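Local coordinates for immunoglobulin-like protein (Pseudomonas aeruginosa, PDB 3N6Y) that is of unknown function but folds as an immunoglobulin-like beta sandwich and is probably made with a signal peptide for export, at residues P11-V16 / Q36-T41; T50-R55 / K132-R137; Y56-K61 / Q92-G97; Y72-V77 / G116-M121. All coordinates share one frame; numbering follows the deposited sequence.

Contact 1: residues P11-V16 / Q36-T41; sequences PIEYGV and QNIQQT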
loop_
_atom_site.group_PDB
_atom_site.type_symbol
_atom_site.label_atom_id
_atom_site.label_comp_id
_atom_site.label_asym_id
_atom_site.label_seq_id
_atom_site.Cartn_x
_atom_site.Cartn_y
_atom_site.Cartn_z
ATOM N N PRO A 11 4.228 7.427 -13.201
ATOM C CA PRO A 11 5.098 6.556 -12.417
ATOM C C PRO A 11 4.501 6.161 -11.085
ATOM O O PRO A 11 3.795 6.954 -10.454
ATOM C CB PRO A 11 6.326 7.439 -12.137
ATOM C CG PRO A 11 6.154 8.665 -12.907
ATOM C CD PRO A 11 4.710 8.816 -13.192
ATOM N N ILE A 12 4.789 4.943 -10.648
ATOM C CA ILE A 12 4.458 4.551 -9.285
ATOM C C ILE A 12 5.632 4.920 -8.375
ATOM O O ILE A 12 6.775 4.558 -8.640
ATOM C CB ILE A 12 4.157 3.046 -9.188
ATOM C CG1 ILE A 12 2.859 2.707 -9.974
ATOM C CG2 ILE A 12 4.006 2.655 -7.753
ATOM C CD1 ILE A 12 2.981 1.419 -10.749
ATOM N N GLU A 13 5.394 5.651 -7.305
ATOM C CA GLU A 13 6.467 5.900 -6.348
ATOM C C GLU A 13 6.478 4.716 -5.401
ATOM O O GLU A 13 5.415 4.214 -5.027
ATOM C CB GLU A 13 6.195 7.164 -5.543
ATOM C CG GLU A 13 6.020 8.418 -6.391
ATOM C CD GLU A 13 5.567 9.620 -5.565
ATOM O OE1 GLU A 13 6.435 10.227 -4.909
ATOM O OE2 GLU A 13 4.341 9.919 -5.557
ATOM N N TYR A 14 7.649 4.325 -4.937
ATOM C CA TYR A 14 7.699 3.242 -3.956
ATOM C C TYR A 14 8.902 3.399 -3.044
ATOM O O TYR A 14 9.961 3.894 -3.482
ATOM C CB TYR A 14 7.728 1.878 -4.636
ATOM C CG TYR A 14 8.965 1.631 -5.392
ATOM C CD1 TYR A 14 10.090 1.085 -4.751
ATOM C CD2 TYR A 14 9.081 1.997 -6.738
ATOM C CE1 TYR A 14 11.239 0.860 -5.420
ATOM C CE2 TYR A 14 10.243 1.784 -7.429
ATOM C CZ TYR A 14 11.323 1.221 -6.775
ATOM O OH TYR A 14 12.453 1.033 -7.515
ATOM N N GLY A 15 8.764 2.923 -1.812
ATOM C CA GLY A 15 9.827 3.005 -0.828
ATOM C C GLY A 15 9.422 3.361 0.574
ATOM O O GLY A 15 8.327 3.008 1.006
ATOM N N VAL A 16 10.319 4.035 1.285
ATOM C CA VAL A 16 10.169 4.406 2.668
ATOM C C VAL A 16 9.678 5.857 2.729
ATOM O O VAL A 16 10.311 6.762 2.146
ATOM C CB VAL A 16 11.478 4.206 3.487
ATOM C CG1 VAL A 16 11.315 4.803 4.913
ATOM C CG2 VAL A 16 11.863 2.720 3.563
ATOM N N GLN A 36 4.651 13.763 2.288
ATOM C CA GLN A 36 5.802 12.973 2.705
ATOM C C GLN A 36 6.633 12.658 1.470
ATOM O O GLN A 36 6.091 12.237 0.447
ATOM C CB GLN A 36 5.345 11.681 3.414
ATOM C CG GLN A 36 4.820 11.897 4.850
ATOM C CD GLN A 36 4.487 10.586 5.562
ATOM O OE1 GLN A 36 3.624 9.834 5.121
ATOM N NE2 GLN A 36 5.174 10.314 6.665
ATOM N N ASN A 37 7.938 12.917 1.553
ATOM C CA ASN A 37 8.882 12.419 0.595
ATOM C C ASN A 37 8.911 10.897 0.767
ATOM O O ASN A 37 8.669 10.371 1.850
ATOM C CB ASN A 37 10.281 13.018 0.844
ATOM C CG ASN A 37 11.285 12.667 -0.243
ATOM O OD1 ASN A 37 10.993 12.782 -1.433
ATOM N ND2 ASN A 37 12.481 12.241 0.162
ATOM N N ILE A 38 9.153 10.224 -0.335
ATOM C CA ILE A 38 9.436 8.777 -0.372
ATOM C C ILE A 38 10.861 8.516 -0.890
ATOM O O ILE A 38 11.237 8.978 -1.988
ATOM C CB ILE A 38 8.398 8.021 -1.257
ATOM C CG1 ILE A 38 6.979 8.186 -0.729
ATOM C CG2 ILE A 38 8.797 6.512 -1.419
ATOM C CD1 ILE A 38 5.948 7.767 -1.763
ATOM N N GLN A 39 11.665 7.813 -0.086
ATOM C CA GLN A 39 13.010 7.381 -0.470
ATOM C C GLN A 39 12.830 6.085 -1.254
ATOM O O GLN A 39 12.314 5.091 -0.729
ATOM C CB GLN A 39 13.876 7.157 0.766
ATOM C CG GLN A 39 15.367 7.006 0.506
ATOM C CD GLN A 39 16.172 7.075 1.792
ATOM O OE1 GLN A 39 17.043 7.930 1.953
ATOM N NE2 GLN A 39 15.839 6.216 2.738
ATOM N N GLN A 40 13.199 6.119 -2.519
ATOM C CA GLN A 40 12.894 4.999 -3.402
ATOM C C GLN A 40 13.764 3.814 -3.072
ATOM O O GLN A 40 14.985 3.901 -3.206
ATOM C CB GLN A 40 13.119 5.387 -4.868
ATOM C CG GLN A 40 12.740 4.241 -5.807
ATOM C CD GLN A 40 12.738 4.632 -7.269
ATOM O OE1 GLN A 40 11.842 5.317 -7.738
ATOM N NE2 GLN A 40 13.707 4.125 -8.003
ATOM N N THR A 41 13.143 2.710 -2.655
ATOM C CA THR A 41 13.877 1.494 -2.327
ATOM C C THR A 41 12.909 0.331 -2.161
ATOM O O THR A 41 11.724 0.576 -1.855
ATOM C CB THR A 41 14.654 1.658 -0.993
ATOM O OG1 THR A 41 15.473 0.497 -0.818
ATOM C CG2 THR A 41 13.693 1.807 0.173
HETATM O O HOH W 1 9.729 6.144 -5.638
#
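Val16 and Gln39 grip each other through two backbone hydrogen bonds, Gln39 N to Val16 O at 2.8 Å and Val16 N to Gln39 O at 3.0 Å. They form the hydrogen-bonded pair of a short antiparallel bridge. Polar pairing weakens beyond it: Thr41 N reaches Tyr14 O only in a weak bond of 3.5 Å. Tyr14 O also lies 3.1 Å from Gln40 CA, in a nearly straight CA-H...O contact. A water accepts from Tyr14 N and donates to Gln40 OE1, tying the backbone of one segment to a side chain of the other. At Gly15 the chain turns a corner, and the bare CA leaves room for Gln39 O. Gly15 CA lies 3.2 Å from both Gln39 O and Thr41 O, the latter a second CA-H...O contact.

Packing surrounds this frame. Gln40 CG, anti to the backbone N (chi1 -177°), sits over one face of the Tyr14 ring, 3.8 Å from its centroid, as a CH-pi contact displaced toward CZ. The Gln40 amide follows, its plane 15° from that of the ring; Lys132 adds a cation-pi contact to the same tyrosine. Ile38 presses CG2 on the Tyr14 carbonyl carbon, while its CD1 meets Glu13 CB at 3.8 Å. The Glu13 carboxylate itself is paired with Arg55. The Val16 and Thr41 side chains lie side by side, meeting through their CG2 methyls.

The backbone thus supplies the direct hydrogen bonds, and long, extended side chains add packing and one water link. Thr41 O, buried without a hydrogen-bond partner, has the close Gly15 CA for company, probably a weak compensation.

Contact 2: residues T50-R55 / K132-R137; sequences TKFGMR and KSFDVR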
loop_
_atom_site.group_PDB
_atom_site.type_symbol
_atom_site.label_atom_id
_atom_site.label_comp_id
_atom_site.label_asym_id
_atom_site.label_seq_id
_atom_site.Cartn_x
_atom_site.Cartn_y
_atom_site.Cartn_z
ATOM N N THR A 50 8.868 2.673 11.029
ATOM C CA THR A 50 9.124 2.684 9.583
ATOM C C THR A 50 7.831 2.487 8.820
ATOM O O THR A 50 7.120 1.543 9.090
ATOM C CB THR A 50 10.088 1.562 9.208
ATOM O OG1 THR A 50 11.313 1.730 9.905
ATOM C CG2 THR A 50 10.422 1.514 7.680
ATOM N N LYS A 51 7.535 3.402 7.915
ATOM C CA LYS A 51 6.402 3.327 6.989
ATOM C C LYS A 51 6.880 3.125 5.562
ATOM O O LYS A 51 7.786 3.822 5.082
ATOM C CB LYS A 51 5.514 4.571 7.135
ATOM C CG LYS A 51 4.397 4.687 6.124
ATOM C CD LYS A 51 3.704 6.039 6.333
ATOM C CE LYS A 51 2.721 6.300 5.215
ATOM N NZ LYS A 51 2.076 7.655 5.344
ATOM N N PHE A 52 6.303 2.138 4.866
ATOM C CA PHE A 52 6.697 1.872 3.512
ATOM C C PHE A 52 5.505 1.515 2.624
ATOM O O PHE A 52 4.433 1.170 3.119
ATOM C CB PHE A 52 7.734 0.729 3.416
ATOM C CG PHE A 52 7.206 -0.616 3.896
ATOM C CD1 PHE A 52 7.116 -0.925 5.248
ATOM C CD2 PHE A 52 6.744 -1.558 2.976
ATOM C CE1 PHE A 52 6.612 -2.128 5.667
ATOM C CE2 PHE A 52 6.259 -2.790 3.396
ATOM C CZ PHE A 52 6.179 -3.068 4.742
ATOM N N GLY A 53 5.697 1.633 1.332
ATOM C CA GLY A 53 4.676 1.275 0.376
ATOM C C GLY A 53 4.786 2.045 -0.914
ATOM O O GLY A 53 5.902 2.336 -1.375
HETATM N N MSE A 54 3.638 2.341 -1.495
HETATM C CA MSE A 54 3.459 2.926 -2.811
HETATM C C MSE A 54 2.582 4.199 -2.764
HETATM O O MSE A 54 1.630 4.278 -1.950
HETATM C CB MSE A 54 2.830 1.872 -3.764
HETATM C CG MSE A 54 3.796 0.781 -4.223
HETATM SE SE MSE A 54 2.855 -0.410 -5.429
HETATM C CE MSE A 54 1.574 -1.113 -4.194
ATOM N N ARG A 55 2.852 5.140 -3.679
ATOM C CA ARG A 55 2.013 6.298 -3.910
ATOM C C ARG A 55 1.896 6.394 -5.430
ATOM O O ARG A 55 2.876 6.233 -6.167
ATOM C CB ARG A 55 2.578 7.573 -3.298
ATOM C CG ARG A 55 1.660 8.773 -3.490
ATOM C CD ARG A 55 2.029 9.909 -2.564
ATOM N NE ARG A 55 3.397 10.355 -2.860
ATOM C CZ ARG A 55 4.210 10.913 -1.971
ATOM N NH1 ARG A 55 3.828 11.124 -0.723
ATOM N NH2 ARG A 55 5.435 11.244 -2.333
ATOM N N LYS A 132 4.365 -3.922 -5.470
ATOM C CA LYS A 132 5.759 -3.895 -5.132
ATOM C C LYS A 132 6.058 -4.859 -4.011
ATOM O O LYS A 132 5.253 -4.968 -3.050
ATOM C CB LYS A 132 6.207 -2.490 -4.695
ATOM C CG LYS A 132 7.648 -2.185 -5.081
ATOM C CD LYS A 132 7.801 -1.919 -6.610
ATOM C CE LYS A 132 9.198 -1.745 -6.996
ATOM N NZ LYS A 132 9.438 -1.725 -8.466
ATOM N N SER A 133 7.232 -5.509 -4.165
ATOM C CA SER A 133 7.772 -6.457 -3.167
ATOM C C SER A 133 8.870 -5.763 -2.382
ATOM O O SER A 133 9.831 -5.262 -3.004
ATOM C CB SER A 133 8.291 -7.733 -3.837
ATOM O OG SER A 133 7.183 -8.475 -4.323
ATOM N N PHE A 134 8.735 -5.741 -1.051
ATOM C CA PHE A 134 9.753 -5.174 -0.143
ATOM C C PHE A 134 10.416 -6.238 0.728
ATOM O O PHE A 134 9.733 -7.144 1.194
ATOM C CB PHE A 134 9.146 -4.141 0.760
ATOM C CG PHE A 134 8.496 -3.037 0.017
ATOM C CD1 PHE A 134 9.186 -1.891 -0.285
ATOM C CD2 PHE A 134 7.123 -3.124 -0.335
ATOM C CE1 PHE A 134 8.572 -0.869 -0.962
ATOM C CE2 PHE A 134 6.515 -2.111 -1.023
ATOM C CZ PHE A 134 7.234 -0.986 -1.331
ATOM N N ASP A 135 11.713 -6.065 0.951
ATOM C CA ASP A 135 12.542 -6.949 1.777
ATOM C C ASP A 135 12.810 -6.200 3.082
ATOM O O ASP A 135 13.518 -5.188 3.067
ATOM C CB ASP A 135 13.863 -7.247 1.038
ATOM C CG ASP A 135 14.844 -8.018 1.873
ATOM O OD1 ASP A 135 14.437 -9.020 2.488
ATOM O OD2 ASP A 135 16.038 -7.612 1.925
ATOM N N VAL A 136 12.236 -6.711 4.172
ATOM C CA VAL A 136 12.317 -6.100 5.485
ATOM C C VAL A 136 13.408 -6.868 6.231
ATOM O O VAL A 136 13.337 -8.083 6.398
ATOM C CB VAL A 136 10.977 -6.162 6.214
ATOM C CG1 VAL A 136 11.106 -5.775 7.707
ATOM C CG2 VAL A 136 9.947 -5.296 5.468
ATOM N N ARG A 137 14.446 -6.161 6.636
ATOM C CA ARG A 137 15.495 -6.806 7.412
ATOM C C ARG A 137 16.207 -5.838 8.315
ATOM O O ARG A 137 16.020 -4.623 8.225
ATOM C CB ARG A 137 16.490 -7.532 6.513
ATOM C CG ARG A 137 17.437 -6.658 5.736
ATOM C CD ARG A 137 18.192 -7.535 4.729
ATOM N NE ARG A 137 19.372 -6.882 4.170
ATOM C CZ ARG A 137 19.955 -7.252 3.035
ATOM N NH1 ARG A 137 19.468 -8.275 2.348
ATOM N NH2 ARG A 137 21.027 -6.608 2.590
ATOM O OXT ARG A 137 16.972 -6.311 9.153
#
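Phe52 and Phe134 start from facing strands with different first torsions. In Phe52, CG stands between the backbone N and the carbonyl carbon (chi1 63°); in Phe134, CG is anti to the carbonyl carbon (chi1 -57°). Both CB atoms point across the interface, and the side chains slide past each other in opposite directions. The result is a T-shaped (edge-to-face) pair with centroids 5.1 Å apart and planes at 64°. The edge belongs to Phe52: its CD2 comes down on a face of Phe134 near the rim, 3.7 Å from Phe134 CD2 and equally near Phe134 CG.

Gly53 sits beside this pair, and the tip of Phe134 lies against its main chain, with Phe134 CZ 3.6 Å from Gly53 O. On the other flank, Val136 CG2 approaches Phe52 CZ at 4.4 Å, a looser contact. Farther along, the selenium of selenomethionine Met54, in one of its two conformers, lies 3.8 Å from Lys132 N and 4.0 Å from Lys132 CB. The lysine chain bends away at chi2, and its ammonium group turns to the ring of Tyr14.

No hydrogen bond crosses the interface. Each strand uses its backbone within its own sheet, Phe52 bonding to Tyr105 and Phe134 to Trp118, while Val44 and Leu120 add apolar contacts around the phenylalanines. The short strand axes approach to 8.3 Å and run nearly antiparallel, a spacing set by side chains and not by backbone pairing. Such face-to-face packing of two sheets is the hallmark of the immunoglobulin-like beta sandwich, and this contact lies in its aromatic core.

Contact 3: residues Y56-K61 / Q92-G97; sequences YQLSGK and QKLVPG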
loop_
_atom_site.group_PDB
_atom_site.type_symbol
_atom_site.label_atom_id
_atom_site.label_comp_id
_atom_site.label_asym_id
_atom_site.label_seq_id
_atom_site.Cartn_x
_atom_site.Cartn_y
_atom_site.Cartn_z
ATOM N N TYR A 56 0.696 6.629 -5.908
ATOM C CA TYR A 56 0.383 6.544 -7.331
ATOM C C TYR A 56 -0.775 7.490 -7.674
ATOM O O TYR A 56 -1.483 8.005 -6.783
ATOM C CB TYR A 56 0.049 5.088 -7.751
ATOM C CG TYR A 56 -0.730 4.309 -6.716
ATOM C CD1 TYR A 56 -0.077 3.601 -5.724
ATOM C CD2 TYR A 56 -2.126 4.320 -6.699
ATOM C CE1 TYR A 56 -0.769 2.920 -4.767
ATOM C CE2 TYR A 56 -2.818 3.626 -5.759
ATOM C CZ TYR A 56 -2.133 2.941 -4.770
ATOM O OH TYR A 56 -2.788 2.262 -3.781
ATOM N N GLN A 57 -0.959 7.724 -8.960
ATOM C CA GLN A 57 -2.062 8.538 -9.476
ATOM C C GLN A 57 -2.953 7.663 -10.349
ATOM O O GLN A 57 -2.445 6.817 -11.131
ATOM C CB GLN A 57 -1.540 9.712 -10.298
ATOM C CG GLN A 57 -0.577 10.614 -9.569
ATOM C CD GLN A 57 0.060 11.614 -10.511
ATOM O OE1 GLN A 57 -0.603 12.519 -10.982
ATOM N NE2 GLN A 57 1.337 11.404 -10.839
ATOM N N LEU A 58 -4.266 7.805 -10.133
ATOM C CA LEU A 58 -5.282 7.101 -10.911
ATOM C C LEU A 58 -6.163 8.080 -11.700
ATOM O O LEU A 58 -6.745 9.014 -11.121
ATOM C CB LEU A 58 -6.183 6.289 -9.986
ATOM C CG LEU A 58 -5.523 5.169 -9.174
ATOM C CD1 LEU A 58 -6.522 4.567 -8.119
ATOM C CD2 LEU A 58 -4.937 4.092 -10.132
ATOM N N SER A 59 -6.286 7.825 -13.007
ATOM C CA SER A 59 -7.247 8.524 -13.857
ATOM C C SER A 59 -8.551 7.715 -13.874
ATOM O O SER A 59 -8.532 6.485 -13.645
ATOM C CB SER A 59 -6.698 8.670 -15.282
ATOM O OG SER A 59 -6.427 7.395 -15.885
ATOM N N GLY A 60 -9.674 8.394 -14.164
ATOM C CA GLY A 60 -10.970 7.712 -14.333
ATOM C C GLY A 60 -11.772 7.423 -13.074
ATOM O O GLY A 60 -12.850 6.806 -13.140
ATOM N N LYS A 61 -11.285 7.901 -11.925
ATOM C CA LYS A 61 -11.947 7.619 -10.653
ATOM C C LYS A 61 -13.338 8.290 -10.591
ATOM O O LYS A 61 -13.465 9.501 -10.834
ATOM C CB LYS A 61 -11.103 8.111 -9.473
ATOM C CG LYS A 61 -9.786 7.353 -9.282
ATOM C CD LYS A 61 -9.125 7.737 -7.933
ATOM C CE LYS A 61 -8.535 9.118 -7.942
ATOM N NZ LYS A 61 -8.045 9.417 -6.551
ATOM N N GLN A 92 -10.745 0.341 0.005
ATOM C CA GLN A 92 -10.649 1.802 -0.047
ATOM C C GLN A 92 -11.567 2.354 -1.133
ATOM O O GLN A 92 -11.325 2.120 -2.327
ATOM C CB GLN A 92 -9.197 2.231 -0.339
ATOM C CG GLN A 92 -8.977 3.755 -0.529
ATOM C CD GLN A 92 -7.541 4.113 -1.004
ATOM O OE1 GLN A 92 -6.566 3.573 -0.495
ATOM N NE2 GLN A 92 -7.425 5.028 -1.979
ATOM N N LYS A 93 -12.597 3.104 -0.741
ATOM C CA LYS A 93 -13.449 3.780 -1.748
ATOM C C LYS A 93 -12.607 4.807 -2.525
ATOM O O LYS A 93 -11.853 5.566 -1.952
ATOM C CB LYS A 93 -14.636 4.477 -1.078
ATOM C CG LYS A 93 -15.538 5.287 -2.035
ATOM C CD LYS A 93 -16.975 5.396 -1.480
ATOM C CE LYS A 93 -17.842 6.445 -2.185
ATOM N NZ LYS A 93 -17.888 6.347 -3.683
ATOM N N LEU A 94 -12.752 4.797 -3.850
ATOM C CA LEU A 94 -12.109 5.775 -4.687
ATOM C C LEU A 94 -12.697 7.171 -4.471
ATOM O O LEU A 94 -13.891 7.357 -4.392
ATOM C CB LEU A 94 -12.273 5.360 -6.154
ATOM C CG LEU A 94 -11.458 4.111 -6.553
ATOM C CD1 LEU A 94 -11.982 3.633 -7.904
ATOM C CD2 LEU A 94 -9.955 4.400 -6.585
ATOM N N VAL A 95 -11.826 8.158 -4.366
ATOM C CA VAL A 95 -12.232 9.559 -4.200
ATOM C C VAL A 95 -11.797 10.309 -5.435
ATOM O O VAL A 95 -10.621 10.552 -5.612
ATOM C CB VAL A 95 -11.567 10.163 -2.947
ATOM C CG1 VAL A 95 -11.810 11.615 -2.845
ATOM C CG2 VAL A 95 -12.042 9.397 -1.686
ATOM N N PRO A 96 -12.749 10.686 -6.310
ATOM C CA PRO A 96 -12.369 11.240 -7.611
ATOM C C PRO A 96 -11.374 12.420 -7.520
ATOM O O PRO A 96 -10.434 12.531 -8.313
ATOM C CB PRO A 96 -13.722 11.676 -8.207
ATOM C CG PRO A 96 -14.725 10.733 -7.584
ATOM C CD PRO A 96 -14.205 10.495 -6.189
ATOM N N GLY A 97 -11.521 13.259 -6.524
ATOM C CA GLY A 97 -10.736 14.497 -6.491
ATOM C C GLY A 97 -9.478 14.406 -5.689
ATOM O O GLY A 97 -8.758 15.400 -5.543
HETATM O O HOH W 2 -4.669 3.180 -2.520
HETATM O O HOH W 3 -8.870 8.016 -4.157
#
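Lys61 supplies the polar link to the loop at Val95, through NZ. This atom donates to Val95 O at 3.0 Å, approaching from above the carbonyl plane, about 35° out of it. A water bridges the same two residues, accepting from Lys61 NZ at 2.9 Å and from Val95 N at 3.0 Å. The charge has its strongest partner in Asp101, which forms a salt bridge with NZ, and Ala98 O takes a further hydrogen bond. In this buried setting Asp101 would balance the positive charge, while the carbonyls and the water probably satisfy the N-H groups.

The apolar contacts use the stem of the same lysine. Its CG is anti to the carbonyl carbon (chi1 -67°), and the chain bends at chi3 (-73°), the torsion that swings CE toward Val95 O. Before that bend, Lys61 CD rests on Leu94 CD2 at 3.7 Å, the two side chains crossing obliquely. Leu94 CD2 also meets Leu58 CD1 at 3.8 Å, here with the side chains at about a right angle. Leu68 packs on both leucines, joining them to the six-stranded sheet.

The Pro96 ring packs on the Lys61 carbonyl, its CB 3.4 Å from Lys61 O and its CG close by. A tetraethylene glycol, probably from the crystallisation liquor, lies about 4 Å from the Lys61 side chain.

The arrangement joins the turn that ends strand 51-59 to the loop between strands 84-92 and 101-106. It is a loop-closed end of the immunoglobulin-like sandwich, where the chain crosses from one sheet to the other and a lysine gathers the loop carbonyls.

Contact 4: residues Y72-V77 / G116-M121; sequences YLTPGV and GEWRLM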
loop_
_atom_site.group_PDB
_atom_site.type_symbol
_atom_site.label_atom_id
_atom_site.label_comp_id
_atom_site.label_asym_id
_atom_site.label_seq_id
_atom_site.Cartn_x
_atom_site.Cartn_y
_atom_site.Cartn_z
ATOM N N TYR A 72 -2.145 -6.783 1.288
ATOM C CA TYR A 72 -0.806 -6.869 1.823
ATOM C C TYR A 72 -0.500 -8.322 2.130
ATOM O O TYR A 72 -1.193 -8.926 2.938
ATOM C CB TYR A 72 -0.728 -6.138 3.166
ATOM C CG TYR A 72 -1.110 -4.656 3.187
ATOM C CD1 TYR A 72 -2.424 -4.238 3.124
ATOM C CD2 TYR A 72 -0.120 -3.678 3.244
ATOM C CE1 TYR A 72 -2.755 -2.895 3.137
ATOM C CE2 TYR A 72 -0.452 -2.332 3.275
ATOM C CZ TYR A 72 -1.736 -1.952 3.216
ATOM O OH TYR A 72 -2.051 -0.589 3.268
ATOM N N LEU A 73 0.486 -8.892 1.469
ATOM C CA LEU A 73 0.987 -10.208 1.849
ATOM C C LEU A 73 2.248 -10.026 2.712
ATOM O O LEU A 73 3.205 -9.328 2.314
ATOM C CB LEU A 73 1.314 -11.005 0.591
ATOM C CG LEU A 73 0.162 -11.363 -0.335
ATOM C CD1 LEU A 73 0.752 -12.139 -1.606
ATOM C CD2 LEU A 73 -0.861 -12.229 0.374
ATOM N N THR A 74 2.266 -10.715 3.848
ATOM C CA THR A 74 3.271 -10.526 4.872
ATOM C C THR A 74 3.986 -11.845 5.134
ATOM O O THR A 74 3.499 -12.893 4.699
ATOM C CB THR A 74 2.700 -9.983 6.193
ATOM O OG1 THR A 74 2.234 -11.071 7.005
ATOM C CG2 THR A 74 1.531 -9.034 5.950
ATOM N N PRO A 75 5.149 -11.796 5.847
ATOM C CA PRO A 75 5.768 -13.037 6.252
ATOM C C PRO A 75 5.109 -13.775 7.419
ATOM O O PRO A 75 5.582 -14.856 7.794
ATOM C CB PRO A 75 7.189 -12.607 6.637
ATOM C CG PRO A 75 7.339 -11.177 6.100
ATOM C CD PRO A 75 5.996 -10.629 6.163
ATOM N N GLY A 76 4.031 -13.206 7.960
ATOM C CA GLY A 76 3.291 -13.736 9.121
ATOM C C GLY A 76 3.455 -12.864 10.333
ATOM O O GLY A 76 4.391 -13.036 11.102
ATOM N N VAL A 77 2.511 -11.918 10.496
ATOM C CA VAL A 77 2.423 -11.052 11.675
ATOM C C VAL A 77 1.548 -11.739 12.698
ATOM O O VAL A 77 0.372 -12.018 12.451
ATOM C CB VAL A 77 1.815 -9.676 11.280
ATOM C CG1 VAL A 77 1.542 -8.812 12.546
ATOM C CG2 VAL A 77 2.755 -8.972 10.296
ATOM N N GLY A 116 11.436 -10.322 6.305
ATOM C CA GLY A 116 11.132 -11.145 5.139
ATOM C C GLY A 116 10.469 -10.329 4.036
ATOM O O GLY A 116 10.513 -9.092 4.036
ATOM N N GLU A 117 9.823 -11.016 3.107
ATOM C CA GLU A 117 9.200 -10.353 1.952
ATOM C C GLU A 117 7.750 -9.943 2.253
ATOM O O GLU A 117 6.932 -10.775 2.687
ATOM C CB GLU A 117 9.241 -11.264 0.712
ATOM C CG GLU A 117 8.401 -10.724 -0.456
ATOM C CD GLU A 117 8.759 -11.311 -1.809
ATOM O OE1 GLU A 117 9.735 -12.105 -1.893
ATOM O OE2 GLU A 117 8.088 -10.959 -2.804
ATOM N N TRP A 118 7.430 -8.665 1.992
ATOM C CA TRP A 118 6.109 -8.106 2.063
ATOM C C TRP A 118 5.783 -7.659 0.634
ATOM O O TRP A 118 6.558 -6.910 -0.013
ATOM C CB TRP A 118 6.099 -6.883 2.961
ATOM C CG TRP A 118 6.334 -7.162 4.404
ATOM C CD1 TRP A 118 7.466 -7.674 4.991
ATOM C CD2 TRP A 118 5.436 -6.866 5.444
ATOM N NE1 TRP A 118 7.281 -7.707 6.359
ATOM C CE2 TRP A 118 6.046 -7.223 6.658
ATOM C CE3 TRP A 118 4.162 -6.338 5.464
ATOM C CZ2 TRP A 118 5.403 -7.077 7.882
ATOM C CZ3 TRP A 118 3.491 -6.196 6.683
ATOM C CH2 TRP A 118 4.135 -6.553 7.872
ATOM N N ARG A 119 4.694 -8.188 0.124
ATOM C CA ARG A 119 4.242 -7.895 -1.218
ATOM C C ARG A 119 2.942 -7.109 -1.084
ATOM O O ARG A 119 1.959 -7.616 -0.549
ATOM C CB ARG A 119 4.086 -9.218 -2.016
ATOM C CG ARG A 119 3.449 -9.063 -3.410
ATOM C CD ARG A 119 3.346 -10.399 -4.161
ATOM N NE ARG A 119 3.150 -10.273 -5.602
ATOM C CZ ARG A 119 2.972 -11.306 -6.435
ATOM N NH1 ARG A 119 2.948 -12.563 -5.980
ATOM N NH2 ARG A 119 2.855 -11.090 -7.749
ATOM N N LEU A 120 2.939 -5.861 -1.564
ATOM C CA LEU A 120 1.802 -4.941 -1.486
ATOM C C LEU A 120 1.214 -4.804 -2.873
ATOM O O LEU A 120 1.941 -4.517 -3.846
ATOM C CB LEU A 120 2.293 -3.566 -1.002
ATOM C CG LEU A 120 2.356 -3.397 0.536
ATOM C CD1 LEU A 120 3.182 -4.484 1.228
ATOM C CD2 LEU A 120 2.937 -2.047 0.875
HETATM N N MSE A 121 -0.053 -5.109 -2.991
HETATM C CA MSE A 121 -0.750 -5.197 -4.270
HETATM C C MSE A 121 -2.025 -4.408 -4.191
HETATM O O MSE A 121 -2.838 -4.630 -3.289
HETATM C CB MSE A 121 -1.033 -6.683 -4.608
HETATM C CG MSE A 121 0.204 -7.543 -4.591
HETATM SE SE MSE A 121 -0.288 -9.425 -4.865
HETATM C CE MSE A 121 -0.175 -9.419 -6.836
HETATM O O HOH W 4 4.750 -11.797 0.989
#
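The larger sheet of the immunoglobulin-like sandwich pairs Leu73 with Arg119, where strand 68-74 runs antiparallel to strand 116-124, their short axes 170° apart. Leu73 N donates to Arg119 O at 2.8 Å, nearly straight, and Arg119 N returns a bond of 2.9 Å to Leu73 O. A water bridges Glu117 O and, weakly, Leu73 O.

The sheet has two unlike faces. Leu73 and Arg119 lie side by side on one, with Leu73 CD1 against the aliphatic Arg119 CD, beyond which the guanidinium pairs with Glu131. Tyr72 and Leu120 share the inner face, Tyr72 CD2 meeting Leu120 CG at 3.7 Å; the tyrosine hydroxyl bonds to Ala104 O on the opposing sheet.

The chain turns a corner at Pro75. Here Thr74 OG1 accepts from Gly76 N at 2.9 Å, an ST turn, and is also hydrogen-bonded to His85 O; Trp118 underlies the corner. The indole NE1 is hydrogen-bonded to Val114 O. Val77 CG2 touches Trp118 CH2 at 3.7 Å. Two CH-pi contacts cover one face of the tryptophan: Thr74 CB stands 3.9 Å from the six-membered ring centroid, and Pro75 CD only 3.4 Å from the centroid of the five-membered ring.

Overall arrangement
The four contacts illustrate how chemistry follows place in a beta sandwich. Contact 2 is core: it joins the two sheets by side-chain packing without a hydrogen bond, led by an aromatic pair. Contact 4, partly buried, lies within the larger sheet and relies on backbone pairing; it adjoins contact 2 through the neighbouring strands 116-124 and 127-136. Contact 1 is a surface contact beside strand 51-59, mixing a short bridge, water and long polar side chains, and it touches contact 2 where Gln36 meets Lys51 and Arg55. Contact 3, also buried and also on strand 51-59, lies at a loop end about 21 Å, centre to centre, from contact 2, where a lysine charge binds loops together.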